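Local coordinates for kinase-associated protein B (Bacillus cereus, PDB 1Y71) that is of unknown function but belongs to a family of kinase-associated proteins and probably works alongside a bacterial kinase, at residues K22-V27 against K82-E87; L43-Q48 against E100-S105; L68-Q73 against P89-S94; N104-S107 against F113-R116. All blocks are in the same frame, centred on the assembly; numbering follows the deposited sequence.

Contact 1: K22-V27 against K82-E87; sequences KYIGEV and KKYEGE
Ile24 meets Tyr84 over a ring face, and this one pair shows how a residue of strand 21-31 can be joined through side chains to the loop that follows strand 81-83, although the two strands are not neighbours in the sheet. The segment 22-27 starts at Lys22, whose carbonyl O probably accepts from both Leu43 N and Lys44 N, the pattern of a classic beta bulge. Two residues on, Ile24 turns toward the other segment. Its CG1 is set beside the backbone N, anti to the carbonyl carbon (chi1 -66°), and carries Ile24 CD1 to 4.1 Å from the centroid of the Tyr84 ring, a CH-pi contact 29° off the ring normal. Ile24 CD1 lies 3.7 Å from Tyr84 CE2, while the second branch, Ile24 CG2, comes to 4.0 Å from Tyr84 CD2. The opposite face of this ring is covered by Gly86 N, 3.4 Å above the plane, and Tyr84 OH donates to Glu87 O at 2.7 Å, an acceptor that lies in the plane of the ring. Contacts on both faces and the hydroxyl bond together probably restrain the ring's rotation. Further along, Val27 packs against Val14 and Tyr35. Strand 13-18 runs between strands 21-31 and 81-83 and offers Ile13 and Thr15 to Tyr84; Ile24 also touches Ala41 of strand 34-42 and Pro89, just ahead of helix 91-104.

Contact 2: L43-Q48 against E100-S105; sequences LKHPVQ and ETQMNS
The amide of Gln102 and the imidazole of His45 meet at a slant, their planes 48° apart, where helix 91-104 docks on the loop that leaves the beta sheet of this SH3-clan protein. It is an example in which one side-chain amide supplies the hydrogen bonds between this end of the helix and the loop. Gln102 CG stands anti to the backbone N (chi1 -174°) and the chain stays extended beyond it, so the amide projects from the helix to lie across the 45-47 backbone. Its two ends divide the work. Gln102 NE2 donates to Pro46 O at 3.1 Å, a fairly straight bond, although the donor sits above the carbonyl plane, 50° out of it, and not on a lone pair. Gln102 OE1 takes a weak hydrogen bond from His45 ND1 at 3.2 Å. His45 ND1 also reaches Pro46 O weakly, at 3.3 Å, and the imidazole is tied more firmly through His45 NE2 to the hydroxyl of Tyr128. Leu95, Leu99 and Leu124 touch the His45 side chain, and Leu121 touches Gln102, so leucines of both helices border the polar groups. One face of the His45 imidazole is covered by Pro46 CD, 3.3 Å above its plane and offset toward the rim.

Contact 3: L68-Q73 against P89-S94; sequences LAFREQ and PDYTES
Tyr91 OH donates to Leu68 O at 2.6 Å, a short bond in which the hydroxyl is tilted 21° from the carbonyl plane while Leu68 O lies at the edge of the Tyr91 ring, in its plane. Both backbone polar atoms of Leu68 are used: its O by Tyr91, its N by the hydroxyl of Tyr23. The phenol reaches this far because Tyr91 CG is anti to the backbone N (chi1 171°); the side chain points from the helix start across to the loop, and the Tyr91 ring has Phe70 over one face. Phe70 CB rests there, 3.7 Å from the centroid of the Tyr91 ring, in a CH-pi contact close to the ring normal. The two side chains slide past each other in opposite directions: Phe70 CD1 ends up 3.6 Å from Tyr91 CB, and the rings themselves are oblique, 52° apart. Here a type II beta turn, from Ala69 to Glu72, is set against the first turn of a helix, and each is stabilised from within. In the turn, Ala69 N donates to Glu72 OE1 at 2.9 Å. At the helix start Asp90 is the N-cap, its OD1 accepting from Glu93 N at 3.0 Å through the anti lone pair; Ser94 OG bonds back to Tyr91 O at 2.6 Å and also to Val42 N, tying the helix start to strand 34-42. The outer side borders the second subunit, where Gly86 of that chain packs on Phe70 and Glu87 of that chain hydrogen-bonds to Thr92. Arg71 CG covers one face of the Phe70 ring, 3.4 Å above it and over its centre.

Contact 4: N104-S107 against F113-R116; sequences NSFS and FAER
In the helical hairpin made by 91-104 and 112-127, the connecting turn is pinned back onto the second helix by Phe106, whose ring packs on Ala114 and Phe113. The example shows how one aromatic residue can anchor a loop without any hydrogen bond across the contact. A type I beta turn from Asn104 to Ser107, closed by Ser107 N to Asn104 O at 3.0 Å, presents the phenylalanine. Its CG lies beside the backbone N, anti to the carbonyl carbon (chi1 -64°), and one side of the ring is directed at the helix. CD1 of Phe106 does most of the touching, 3.6 Å from Ala114 CB and 3.8 Å from Ala114 CA. Small as it is, the alanine lets the ring come close to the helix backbone: Phe106 CE1 is 4.0 Å from Ala114 CA. The touch on Phe113 is lighter, with Phe106 CE1 and Phe113 CE2 4.1 Å apart and the ring of Phe113 slanting past. Over the centre of the Phe106 ring stands Ser105 OG, itself hydrogen-bonded to Gln102 O near the end of the first helix. Farther down helix 112-127, Ser117 and Leu121 also touch the Phe106 side chain, while Phe113 leans on Val47 of the loop after strand 34-42.

How the contacts relate
Contact 2 is the buried one of the four, and there polar groups do the joining, bordered by leucines. Contacts 1 and 3 are partly buried and border the second subunit; both set an aliphatic carbon over a tyrosine face, but only contact 3 adds a hydrogen bond across its segments. Ile24 CD1 and Pro89 CD pack between them. Contact 4, farthest from the chain's centre, is purely apolar and lies at the hairpin tip. Helix 91-104 serves contacts 2 and 3, its far end and its start, so the loop between strands 34-42 and 73-77 is held at two places. Contacts 2 and 4 adjoin through Val47 and Phe113, and share Asn104 and Ser105.

Contact 1: K22-V27 against K82-E87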
loop_
_atom_site.group_PDB
_atom_site.type_symbol
_atom_site.label_atom_id
_atom_site.label_comp_id
_atom_site.label_asym_id
_atom_site.label_seq_id
_atom_site.Cartn_x
_atom_site.Cartn_y
_atom_site.Cartn_z
ATOM N N LYS B 22 7.541 -7.506 11.258
ATOM C CA LYS B 22 7.338 -6.053 11.218
ATOM C C LYS B 22 6.458 -5.715 10.036
ATOM O O LYS B 22 6.699 -6.209 8.918
ATOM C CB LYS B 22 8.674 -5.299 11.116
ATOM C CG LYS B 22 8.488 -3.802 11.356
ATOM C CD LYS B 22 9.866 -3.028 11.420
ATOM C CE LYS B 22 9.670 -1.622 11.965
ATOM N NZ LYS B 22 10.997 -0.916 12.024
ATOM N N TYR B 23 5.446 -4.876 10.289
ATOM C CA TYR B 23 4.382 -4.578 9.327
ATOM C C TYR B 23 4.126 -3.083 9.172
ATOM O O TYR B 23 4.368 -2.297 10.087
ATOM C CB TYR B 23 3.050 -5.263 9.800
ATOM C CG TYR B 23 3.219 -6.759 10.013
ATOM C CD1 TYR B 23 3.065 -7.637 8.962
ATOM C CD2 TYR B 23 3.659 -7.276 11.244
ATOM C CE1 TYR B 23 3.262 -9.006 9.136
ATOM C CE2 TYR B 23 3.864 -8.635 11.425
ATOM C CZ TYR B 23 3.655 -9.497 10.374
ATOM O OH TYR B 23 3.868 -10.854 10.523
ATOM N N ILE B 24 3.612 -2.697 8.010
ATOM C CA ILE B 24 2.984 -1.377 7.845
ATOM C C ILE B 24 1.504 -1.612 7.988
ATOM O O ILE B 24 0.949 -2.589 7.427
ATOM C CB ILE B 24 3.332 -0.752 6.470
ATOM C CG1 ILE B 24 4.827 -0.449 6.445
ATOM C CG2 ILE B 24 2.401 0.461 6.121
ATOM C CD1 ILE B 24 5.444 -0.341 5.055
ATOM N N GLY B 25 0.848 -0.733 8.733
ATOM C CA GLY B 25 -0.602 -0.874 8.944
ATOM C C GLY B 25 -1.297 0.418 9.277
ATOM O O GLY B 25 -0.714 1.498 9.221
ATOM N N GLU B 26 -2.562 0.300 9.624
ATOM C CA GLU B 26 -3.357 1.466 9.959
ATOM C C GLU B 26 -3.937 1.316 11.370
ATOM O O GLU B 26 -4.460 0.260 11.712
ATOM C CB GLU B 26 -4.460 1.636 8.894
ATOM C CG GLU B 26 -5.361 2.818 9.132
ATOM C CD GLU B 26 -6.615 2.770 8.300
ATOM O OE1 GLU B 26 -6.889 1.739 7.637
ATOM O OE2 GLU B 26 -7.340 3.781 8.333
ATOM N N VAL B 27 -3.786 2.334 12.204
ATOM C CA VAL B 27 -4.389 2.296 13.537
ATOM C C VAL B 27 -5.913 2.324 13.375
ATOM O O VAL B 27 -6.449 3.223 12.729
ATOM C CB VAL B 27 -3.883 3.457 14.427
ATOM C CG1 VAL B 27 -4.670 3.540 15.760
ATOM C CG2 VAL B 27 -2.365 3.309 14.681
ATOM N N LYS B 82 5.125 2.724 15.552
ATOM C CA LYS B 82 5.789 3.983 15.158
ATOM C C LYS B 82 5.078 4.619 13.956
ATOM O O LYS B 82 4.636 3.890 13.071
ATOM C CB LYS B 82 7.241 3.693 14.780
ATOM C CG LYS B 82 8.129 4.897 14.938
ATOM C CD LYS B 82 9.115 5.054 13.791
ATOM C CE LYS B 82 10.501 4.587 14.201
ATOM N NZ LYS B 82 10.837 5.090 15.572
ATOM N N LYS B 83 4.947 5.961 13.933
ATOM C CA LYS B 83 4.397 6.685 12.765
ATOM C C LYS B 83 5.161 6.308 11.494
ATOM O O LYS B 83 6.394 6.258 11.501
ATOM C CB LYS B 83 4.528 8.207 12.983
ATOM C CG LYS B 83 3.689 9.036 12.000
ATOM C CD LYS B 83 3.591 10.516 12.427
ATOM C CE LYS B 83 2.779 11.309 11.398
ATOM N NZ LYS B 83 1.422 10.731 11.039
ATOM N N TYR B 84 4.441 6.034 10.403
ATOM C CA TYR B 84 5.113 5.705 9.151
ATOM C C TYR B 84 4.562 6.607 8.024
ATOM O O TYR B 84 3.390 6.549 7.724
ATOM C CB TYR B 84 4.961 4.219 8.802
ATOM C CG TYR B 84 5.527 3.853 7.440
ATOM C CD1 TYR B 84 6.906 3.712 7.253
ATOM C CD2 TYR B 84 4.690 3.683 6.335
ATOM C CE1 TYR B 84 7.426 3.379 6.009
ATOM C CE2 TYR B 84 5.215 3.352 5.087
ATOM C CZ TYR B 84 6.577 3.205 4.943
ATOM O OH TYR B 84 7.085 2.884 3.716
ATOM N N GLU B 85 5.434 7.411 7.415
ATOM C CA GLU B 85 5.048 8.326 6.345
ATOM C C GLU B 85 5.516 7.900 4.949
ATOM O O GLU B 85 5.404 8.693 4.002
ATOM C CB GLU B 85 5.583 9.734 6.631
ATOM C CG GLU B 85 5.083 10.370 7.936
ATOM C CD GLU B 85 3.732 11.018 7.787
ATOM O OE1 GLU B 85 3.510 12.053 8.457
ATOM O OE2 GLU B 85 2.891 10.530 6.991
ATOM N N GLY B 86 6.082 6.700 4.829
ATOM C CA GLY B 86 6.589 6.240 3.527
ATOM C C GLY B 86 5.425 5.741 2.661
ATOM O O GLY B 86 4.255 5.777 3.095
ATOM N N GLU B 87 5.754 5.262 1.452
ATOM C CA GLU B 87 4.751 4.658 0.576
ATOM C C GLU B 87 4.348 3.324 1.144
ATOM O O GLU B 87 5.123 2.682 1.855
ATOM C CB GLU B 87 5.252 4.517 -0.880
ATOM C CG GLU B 87 5.480 5.875 -1.586
ATOM C CD GLU B 87 5.848 5.723 -3.036
ATOM O OE1 GLU B 87 5.918 4.582 -3.521
ATOM O OE2 GLU B 87 6.077 6.747 -3.710
#

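Contact 2: L43-Q48 against E100-S105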
loop_
_atom_site.group_PDB
_atom_site.type_symbol
_atom_site.label_atom_id
_atom_site.label_comp_id
_atom_site.label_asym_id
_atom_site.label_seq_id
_atom_site.Cartn_x
_atom_site.Cartn_y
_atom_site.Cartn_z
ATOM N N LEU B 43 7.021 -5.694 6.180
ATOM C CA LEU B 43 8.406 -5.209 6.110
ATOM C C LEU B 43 9.422 -6.278 6.524
ATOM O O LEU B 43 10.538 -6.349 5.966
ATOM C CB LEU B 43 8.620 -3.966 7.007
ATOM C CG LEU B 43 8.005 -2.643 6.584
ATOM C CD1 LEU B 43 8.221 -1.592 7.684
ATOM C CD2 LEU B 43 8.524 -2.155 5.229
ATOM N N LYS B 44 9.055 -7.087 7.511
ATOM C CA LYS B 44 9.950 -8.157 7.951
ATOM C C LYS B 44 9.134 -9.380 8.268
ATOM O O LYS B 44 8.159 -9.297 9.030
ATOM C CB LYS B 44 10.792 -7.723 9.166
ATOM C CG LYS B 44 11.619 -8.877 9.763
ATOM C CD LYS B 44 12.169 -8.460 11.113
ATOM C CE LYS B 44 13.234 -9.430 11.598
ATOM N NZ LYS B 44 12.750 -10.292 12.715
ATOM N N HIS B 45 9.488 -10.489 7.626
ATOM C CA HIS B 45 8.816 -11.760 7.859
ATOM C C HIS B 45 9.304 -12.307 9.195
ATOM O O HIS B 45 10.492 -12.147 9.537
ATOM C CB HIS B 45 9.032 -12.736 6.684
ATOM C CG HIS B 45 8.096 -13.904 6.697
ATOM N ND1 HIS B 45 8.331 -15.034 7.456
ATOM C CD2 HIS B 45 6.917 -14.113 6.063
ATOM C CE1 HIS B 45 7.347 -15.898 7.272
ATOM N NE2 HIS B 45 6.467 -15.359 6.445
ATOM N N PRO B 46 8.382 -12.863 10.000
ATOM C CA PRO B 46 8.781 -13.308 11.340
ATOM C C PRO B 46 9.780 -14.471 11.344
ATOM O O PRO B 46 9.860 -15.266 10.387
ATOM C CB PRO B 46 7.471 -13.788 11.960
ATOM C CG PRO B 46 6.599 -14.121 10.768
ATOM C CD PRO B 46 6.925 -13.024 9.795
ATOM N N VAL B 47 10.496 -14.552 12.452
ATOM C CA VAL B 47 11.482 -15.593 12.680
ATOM C C VAL B 47 10.737 -16.914 12.854
ATOM O O VAL B 47 9.624 -16.936 13.376
ATOM C CB VAL B 47 12.336 -15.249 13.939
ATOM C CG1 VAL B 47 13.525 -16.186 14.066
ATOM C CG2 VAL B 47 12.917 -13.895 13.792
ATOM N N GLN B 48 11.346 -18.008 12.409
ATOM C CA GLN B 48 10.736 -19.331 12.530
ATOM C C GLN B 48 11.233 -20.080 13.763
ATOM O O GLN B 48 12.272 -19.743 14.332
ATOM C CB GLN B 48 11.044 -20.154 11.273
ATOM C CG GLN B 48 10.620 -19.458 9.977
ATOM C CD GLN B 48 9.153 -19.079 9.974
ATOM O OE1 GLN B 48 8.795 -17.897 10.065
ATOM N NE2 GLN B 48 8.291 -20.077 9.871
ATOM N N GLU B 100 12.015 -13.220 0.720
ATOM C CA GLU B 100 13.286 -13.393 -0.014
ATOM C C GLU B 100 14.446 -12.817 0.797
ATOM O O GLU B 100 15.522 -13.453 0.916
ATOM C CB GLU B 100 13.218 -12.822 -1.431
ATOM C CG GLU B 100 12.436 -13.756 -2.367
ATOM C CD GLU B 100 11.808 -13.063 -3.560
ATOM O OE1 GLU B 100 12.010 -11.827 -3.743
ATOM O OE2 GLU B 100 11.103 -13.772 -4.329
ATOM N N THR B 101 14.203 -11.664 1.430
ATOM C CA THR B 101 15.191 -11.027 2.312
ATOM C C THR B 101 15.618 -11.932 3.462
ATOM O O THR B 101 16.832 -12.120 3.710
ATOM C CB THR B 101 14.682 -9.632 2.817
ATOM O OG1 THR B 101 14.550 -8.786 1.689
ATOM C CG2 THR B 101 15.609 -8.955 3.842
ATOM N N GLN B 102 14.636 -12.516 4.142
ATOM C CA GLN B 102 14.914 -13.406 5.249
ATOM C C GLN B 102 15.678 -14.653 4.794
ATOM O O GLN B 102 16.628 -15.101 5.461
ATOM C CB GLN B 102 13.629 -13.843 5.933
ATOM C CG GLN B 102 13.874 -14.670 7.215
ATOM C CD GLN B 102 12.589 -15.010 7.912
ATOM O OE1 GLN B 102 11.505 -14.850 7.345
ATOM N NE2 GLN B 102 12.684 -15.428 9.151
HETATM N N MSE B 103 15.242 -15.229 3.685
HETATM C CA MSE B 103 15.942 -16.367 3.112
HETATM C C MSE B 103 17.381 -16.057 2.762
HETATM O O MSE B 103 18.273 -16.830 3.120
HETATM C CB MSE B 103 15.189 -16.946 1.925
HETATM C CG MSE B 103 13.912 -17.645 2.356
HETATM SE SE MSE B 103 12.969 -18.544 0.894
HETATM C CE MSE B 103 12.443 -17.062 -0.175
ATOM N N ASN B 104 17.605 -14.927 2.094
ATOM C CA ASN B 104 18.950 -14.456 1.772
ATOM C C ASN B 104 19.819 -14.155 2.989
ATOM O O ASN B 104 21.061 -14.245 2.913
ATOM C CB ASN B 104 18.888 -13.232 0.856
ATOM C CG ASN B 104 18.482 -13.589 -0.560
ATOM O OD1 ASN B 104 18.689 -14.714 -1.008
ATOM N ND2 ASN B 104 17.948 -12.623 -1.286
ATOM N N SER B 105 19.181 -13.793 4.101
ATOM C CA SER B 105 19.898 -13.485 5.324
ATOM C C SER B 105 20.724 -14.657 5.849
ATOM O O SER B 105 21.630 -14.443 6.635
ATOM C CB SER B 105 18.975 -12.941 6.431
ATOM O OG SER B 105 18.341 -13.980 7.171
#

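Contact 3: L68-Q73 against P89-S94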
loop_
_atom_site.group_PDB
_atom_site.type_symbol
_atom_site.label_atom_id
_atom_site.label_comp_id
_atom_site.label_asym_id
_atom_site.label_seq_id
_atom_site.Cartn_x
_atom_site.Cartn_y
_atom_site.Cartn_z
ATOM N N LEU B 68 1.356 -11.960 9.577
ATOM C CA LEU B 68 -0.019 -11.496 9.636
ATOM C C LEU B 68 -0.564 -11.320 8.206
ATOM O O LEU B 68 0.173 -10.924 7.272
ATOM C CB LEU B 68 -0.109 -10.187 10.392
ATOM C CG LEU B 68 0.376 -10.244 11.846
ATOM C CD1 LEU B 68 0.395 -8.830 12.463
ATOM C CD2 LEU B 68 -0.499 -11.234 12.666
ATOM N N ALA B 69 -1.848 -11.599 8.046
ATOM C CA ALA B 69 -2.494 -11.567 6.731
ATOM C C ALA B 69 -2.919 -10.151 6.377
ATOM O O ALA B 69 -3.027 -9.313 7.252
ATOM C CB ALA B 69 -3.697 -12.512 6.709
ATOM N N PHE B 70 -3.197 -9.914 5.084
ATOM C CA PHE B 70 -3.669 -8.622 4.614
ATOM C C PHE B 70 -4.972 -8.223 5.315
ATOM O O PHE B 70 -5.952 -8.991 5.354
ATOM C CB PHE B 70 -3.792 -8.595 3.053
ATOM C CG PHE B 70 -4.275 -7.286 2.530
ATOM C CD1 PHE B 70 -3.560 -6.118 2.795
ATOM C CD2 PHE B 70 -5.495 -7.196 1.852
ATOM C CE1 PHE B 70 -4.022 -4.867 2.337
ATOM C CE2 PHE B 70 -5.949 -5.962 1.398
ATOM C CZ PHE B 70 -5.220 -4.799 1.661
ATOM N N ARG B 71 -4.962 -7.037 5.912
ATOM C CA ARG B 71 -6.106 -6.529 6.674
ATOM C C ARG B 71 -6.403 -7.277 7.970
ATOM O O ARG B 71 -7.395 -6.956 8.636
ATOM C CB ARG B 71 -7.383 -6.404 5.820
ATOM C CG ARG B 71 -7.164 -5.573 4.584
ATOM C CD ARG B 71 -8.452 -5.169 3.892
ATOM N NE ARG B 71 -9.226 -6.311 3.445
ATOM C CZ ARG B 71 -10.278 -6.825 4.100
ATOM N NH1 ARG B 71 -10.692 -6.306 5.270
ATOM N NH2 ARG B 71 -10.921 -7.881 3.591
ATOM N N GLU B 72 -5.535 -8.225 8.358
ATOM C CA GLU B 72 -5.636 -8.818 9.698
ATOM C C GLU B 72 -5.539 -7.676 10.725
ATOM O O GLU B 72 -4.786 -6.745 10.518
ATOM C CB GLU B 72 -4.534 -9.855 9.917
ATOM C CG GLU B 72 -4.623 -10.588 11.286
ATOM C CD GLU B 72 -3.957 -12.000 11.309
ATOM O OE1 GLU B 72 -3.332 -12.463 10.324
ATOM O OE2 GLU B 72 -4.097 -12.668 12.347
ATOM N N GLN B 73 -6.335 -7.703 11.786
ATOM C CA GLN B 73 -6.231 -6.655 12.805
ATOM C C GLN B 73 -5.681 -7.322 14.054
ATOM O O GLN B 73 -6.167 -8.390 14.494
ATOM C CB GLN B 73 -7.562 -5.923 13.060
ATOM C CG GLN B 73 -8.232 -5.408 11.772
ATOM C CD GLN B 73 -9.165 -4.206 11.944
ATOM O OE1 GLN B 73 -9.743 -3.961 13.010
ATOM N NE2 GLN B 73 -9.339 -3.468 10.869
ATOM N N PRO B 89 3.609 -0.375 0.343
ATOM C CA PRO B 89 3.802 -1.349 -0.713
ATOM C C PRO B 89 2.573 -2.238 -0.850
ATOM O O PRO B 89 1.784 -2.330 0.076
ATOM C CB PRO B 89 4.981 -2.203 -0.228
ATOM C CG PRO B 89 5.097 -1.973 1.198
ATOM C CD PRO B 89 4.415 -0.663 1.544
ATOM N N ASP B 90 2.442 -2.879 -2.004
ATOM C CA ASP B 90 1.435 -3.903 -2.213
ATOM C C ASP B 90 1.693 -5.055 -1.257
ATOM O O ASP B 90 2.846 -5.518 -1.143
ATOM C CB ASP B 90 1.527 -4.435 -3.643
ATOM C CG ASP B 90 0.554 -5.545 -3.892
ATOM O OD1 ASP B 90 0.944 -6.750 -3.940
ATOM O OD2 ASP B 90 -0.618 -5.191 -4.057
ATOM N N TYR B 91 0.642 -5.523 -0.571
ATOM C CA TYR B 91 0.819 -6.481 0.515
ATOM C C TYR B 91 1.558 -7.699 -0.058
ATOM O O TYR B 91 2.568 -8.144 0.487
ATOM C CB TYR B 91 -0.532 -6.941 1.133
ATOM C CG TYR B 91 -0.340 -8.106 2.106
ATOM C CD1 TYR B 91 -0.131 -7.878 3.461
ATOM C CD2 TYR B 91 -0.342 -9.417 1.652
ATOM C CE1 TYR B 91 0.080 -8.920 4.344
ATOM C CE2 TYR B 91 -0.134 -10.499 2.521
ATOM C CZ TYR B 91 0.070 -10.247 3.857
ATOM O OH TYR B 91 0.284 -11.312 4.696
ATOM N N THR B 92 1.039 -8.260 -1.146
ATOM C CA THR B 92 1.599 -9.491 -1.705
ATOM C C THR B 92 3.047 -9.354 -2.153
ATOM O O THR B 92 3.903 -10.197 -1.808
ATOM C CB THR B 92 0.679 -10.036 -2.844
ATOM O OG1 THR B 92 -0.553 -10.424 -2.246
ATOM C CG2 THR B 92 1.301 -11.240 -3.574
ATOM N N GLU B 93 3.349 -8.277 -2.878
ATOM C CA GLU B 93 4.727 -8.043 -3.258
ATOM C C GLU B 93 5.649 -7.801 -2.035
ATOM O O GLU B 93 6.814 -8.233 -2.042
ATOM C CB GLU B 93 4.838 -6.907 -4.260
ATOM C CG GLU B 93 5.943 -7.134 -5.310
ATOM C CD GLU B 93 5.805 -8.441 -6.146
ATOM O OE1 GLU B 93 4.662 -8.917 -6.414
ATOM O OE2 GLU B 93 6.860 -8.985 -6.547
ATOM N N SER B 94 5.137 -7.119 -1.012
ATOM C CA SER B 94 5.932 -6.872 0.195
ATOM C C SER B 94 6.258 -8.199 0.914
ATOM O O SER B 94 7.373 -8.391 1.445
ATOM C CB SER B 94 5.225 -5.881 1.147
ATOM O OG SER B 94 4.093 -6.465 1.782
#

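Contact 4: N104-S107 against F113-R116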
loop_
_atom_site.group_PDB
_atom_site.type_symbol
_atom_site.label_atom_id
_atom_site.label_comp_id
_atom_site.label_asym_id
_atom_site.label_seq_id
_atom_site.Cartn_x
_atom_site.Cartn_y
_atom_site.Cartn_z
ATOM N N ASN B 104 17.605 -14.927 2.094
ATOM C CA ASN B 104 18.950 -14.456 1.772
ATOM C C ASN B 104 19.819 -14.155 2.989
ATOM O O ASN B 104 21.061 -14.245 2.913
ATOM C CB ASN B 104 18.888 -13.232 0.856
ATOM C CG ASN B 104 18.482 -13.589 -0.560
ATOM O OD1 ASN B 104 18.689 -14.714 -1.008
ATOM N ND2 ASN B 104 17.948 -12.623 -1.286
ATOM N N SER B 105 19.181 -13.793 4.101
ATOM C CA SER B 105 19.898 -13.485 5.324
ATOM C C SER B 105 20.724 -14.657 5.849
ATOM O O SER B 105 21.630 -14.443 6.635
ATOM C CB SER B 105 18.975 -12.941 6.431
ATOM O OG SER B 105 18.341 -13.980 7.171
ATOM N N PHE B 106 20.398 -15.875 5.415
ATOM C CA PHE B 106 21.089 -17.071 5.869
ATOM C C PHE B 106 22.258 -17.468 4.962
ATOM O O PHE B 106 22.899 -18.454 5.220
ATOM C CB PHE B 106 20.109 -18.247 5.986
ATOM C CG PHE B 106 19.037 -18.045 7.018
ATOM C CD1 PHE B 106 19.359 -17.960 8.376
ATOM C CD2 PHE B 106 17.697 -17.966 6.641
ATOM C CE1 PHE B 106 18.367 -17.797 9.335
ATOM C CE2 PHE B 106 16.688 -17.797 7.608
ATOM C CZ PHE B 106 17.039 -17.710 8.954
ATOM N N SER B 107 22.522 -16.693 3.913
ATOM C CA SER B 107 23.494 -17.057 2.886
ATOM C C SER B 107 24.876 -17.504 3.375
ATOM O O SER B 107 25.491 -18.346 2.750
ATOM C CB SER B 107 23.641 -15.942 1.856
ATOM O OG SER B 107 24.429 -14.899 2.380
ATOM N N PHE B 113 20.122 -24.064 12.732
ATOM C CA PHE B 113 18.946 -23.179 12.836
ATOM C C PHE B 113 18.641 -22.569 11.472
ATOM O O PHE B 113 17.486 -22.544 11.036
ATOM C CB PHE B 113 19.124 -22.074 13.902
ATOM C CG PHE B 113 18.016 -21.016 13.876
ATOM C CD1 PHE B 113 16.804 -21.227 14.534
ATOM C CD2 PHE B 113 18.192 -19.823 13.180
ATOM C CE1 PHE B 113 15.771 -20.250 14.485
ATOM C CE2 PHE B 113 17.183 -18.852 13.121
ATOM C CZ PHE B 113 15.975 -19.068 13.776
ATOM N N ALA B 114 19.685 -22.097 10.800
ATOM C CA ALA B 114 19.582 -21.626 9.413
ATOM C C ALA B 114 19.011 -22.696 8.484
ATOM O O ALA B 114 18.094 -22.402 7.720
ATOM C CB ALA B 114 20.919 -21.145 8.922
ATOM N N GLU B 115 19.525 -23.936 8.567
ATOM C CA GLU B 115 19.049 -25.038 7.713
ATOM C C GLU B 115 17.543 -25.230 7.845
ATOM O O GLU B 115 16.809 -25.244 6.859
ATOM C CB GLU B 115 19.755 -26.383 8.007
ATOM C CG GLU B 115 19.537 -27.413 6.853
ATOM C CD GLU B 115 19.602 -28.885 7.286
ATOM O OE1 GLU B 115 20.169 -29.200 8.357
ATOM O OE2 GLU B 115 19.081 -29.747 6.530
ATOM N N ARG B 116 17.120 -25.368 9.095
ATOM C CA ARG B 116 15.767 -25.660 9.470
ATOM C C ARG B 116 14.856 -24.478 9.085
ATOM O O ARG B 116 13.772 -24.694 8.538
ATOM C CB ARG B 116 15.731 -25.941 10.985
ATOM C CG ARG B 116 14.672 -26.963 11.431
ATOM C CD ARG B 116 14.817 -28.301 10.699
ATOM N NE ARG B 116 13.639 -29.166 10.842
ATOM C CZ ARG B 116 13.530 -30.389 10.310
ATOM N NH1 ARG B 116 14.521 -30.910 9.583
ATOM N NH2 ARG B 116 12.422 -31.101 10.501
#